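Local atomic coordinates of polygalacturonase (Pectobacterium carotovorum subsp. carotovorum, PDB entry 1BHE), a protein that hydrolyses the alpha-1,4-galacturonosyl linkages inside polygalacturonic acid, taking part in the maceration and soft rot of plant tissue. Residues 82-85 and 86-90. Numbering follows the deposited sequence.
Sequences FENA and PSSCG
Ser88 N closes a type II beta turn by donating to Ala85 O over 3.0 Å, with Pro86 and Ser87 at its two corners. Ser87 carries the left-handed backbone conformation (phi 62°) that this turn type has at its third position. Ser88 OG points into the bend, toward the 83-85 backbone, and lies 2.7 Å from Ala85 O; its hydroxyl also pairs with Gly98 O, and its one proton cannot be assigned to either acceptor.

The carboxylate of Glu83 reaches along the turn. With CG set between backbone N and carbonyl carbon (chi1 79°) and the chain extended beyond it, OE1 takes the N-H of Ser87 at 3.0 Å, approached from above the carboxylate plane. OE1 also accepts from a water, 2.7 Å away, which in turn receives the N-H of Cys89 at 2.9 Å. One oxygen thus serves two backbone amides, one directly and one through water.

Apolar contact lies at the open end of the loop: Cys89 CB rests 3.7 Å from Glu83 CA, and Cys89 SG sits 3.8 Å from Phe82 CB. That sulfur is disulfide-bonded to Cys99, and Asn84 ND2 donates to Lys97 O, tying the bend to the loop around residues 97-99. The arrangement is a type II turn braced by side chains, in a disulfide-linked loop projecting from the right-handed parallel beta-helix of family 28 glycosyl hydrolases.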
loop_
_atom_site.group_PDB
_atom_site.type_symbol
_atom_site.label_atom_id
_atom_site.label_comp_id
_atom_site.label_asym_id
_atom_site.label_seq_id
_atom_site.Cartn_x
_atom_site.Cartn_y
_atom_site.Cartn_z
ATOM N N PHE A 82 -2.354 6.389 20.098
ATOM C CA PHE A 82 -2.160 5.226 19.253
ATOM C C PHE A 82 -1.218 4.188 19.844
ATOM O O PHE A 82 -0.917 3.181 19.189
ATOM C CB PHE A 82 -1.609 5.684 17.879
ATOM C CG PHE A 82 -2.642 6.417 17.064
ATOM C CD1 PHE A 82 -2.833 7.777 17.206
ATOM C CD2 PHE A 82 -3.439 5.728 16.159
ATOM C CE1 PHE A 82 -3.803 8.442 16.473
ATOM C CE2 PHE A 82 -4.399 6.382 15.419
ATOM C CZ PHE A 82 -4.589 7.744 15.573
ATOM N N GLU A 83 -0.705 4.400 21.057
ATOM C CA GLU A 83 0.255 3.447 21.617
ATOM C C GLU A 83 -0.397 2.117 21.981
ATOM O O GLU A 83 -1.577 2.066 22.328
ATOM C CB GLU A 83 0.957 4.024 22.853
ATOM C CG GLU A 83 0.130 3.976 24.127
ATOM C CD GLU A 83 0.806 4.609 25.326
ATOM O OE1 GLU A 83 1.803 5.335 25.142
ATOM O OE2 GLU A 83 0.335 4.394 26.460
ATOM N N ASN A 84 0.403 1.049 21.940
ATOM C CA ASN A 84 -0.094 -0.263 22.354
ATOM C C ASN A 84 0.678 -0.690 23.606
ATOM O O ASN A 84 0.492 -1.774 24.146
ATOM C CB ASN A 84 -0.048 -1.315 21.260
ATOM C CG ASN A 84 1.248 -1.420 20.495
ATOM O OD1 ASN A 84 2.346 -1.312 21.050
ATOM N ND2 ASN A 84 1.152 -1.643 19.187
ATOM N N ALA A 85 1.528 0.210 24.090
ATOM C CA ALA A 85 2.289 0.004 25.318
ATOM C C ALA A 85 2.822 1.351 25.793
ATOM O O ALA A 85 2.913 2.295 25.009
ATOM C CB ALA A 85 3.403 -1.004 25.115
ATOM N N PRO A 86 3.075 1.481 27.091
ATOM C CA PRO A 86 3.559 2.717 27.675
ATOM C C PRO A 86 4.706 3.338 26.899
ATOM O O PRO A 86 5.797 2.776 26.793
ATOM C CB PRO A 86 3.994 2.318 29.083
ATOM C CG PRO A 86 3.241 1.076 29.394
ATOM C CD PRO A 86 2.966 0.389 28.088
ATOM N N SER A 87 4.467 4.503 26.299
ATOM C CA SER A 87 5.466 5.234 25.537
ATOM C C SER A 87 6.006 4.510 24.313
ATOM O O SER A 87 7.119 4.804 23.860
ATOM C CB SER A 87 6.659 5.586 26.448
ATOM O OG SER A 87 6.283 6.460 27.491
ATOM N N SER A 88 5.241 3.595 23.725
ATOM C CA SER A 88 5.693 2.824 22.579
ATOM C C SER A 88 5.515 3.513 21.237
ATOM O O SER A 88 6.119 3.061 20.260
ATOM C CB SER A 88 4.952 1.477 22.545
ATOM O OG SER A 88 3.550 1.674 22.443
ATOM N N CYS A 89 4.713 4.563 21.175
ATOM C CA CYS A 89 4.385 5.228 19.916
ATOM C C CYS A 89 4.983 6.615 19.778
ATOM O O CYS A 89 5.210 7.327 20.757
ATOM C CB CYS A 89 2.851 5.290 19.823
ATOM S SG CYS A 89 2.137 5.755 18.236
ATOM N N GLY A 90 5.305 7.009 18.547
ATOM C CA GLY A 90 5.863 8.320 18.262
ATOM C C GLY A 90 7.308 8.477 18.699
ATOM O O GLY A 90 7.760 9.570 19.042
HETATM O O HOH W 1 3.288 6.262 23.111
#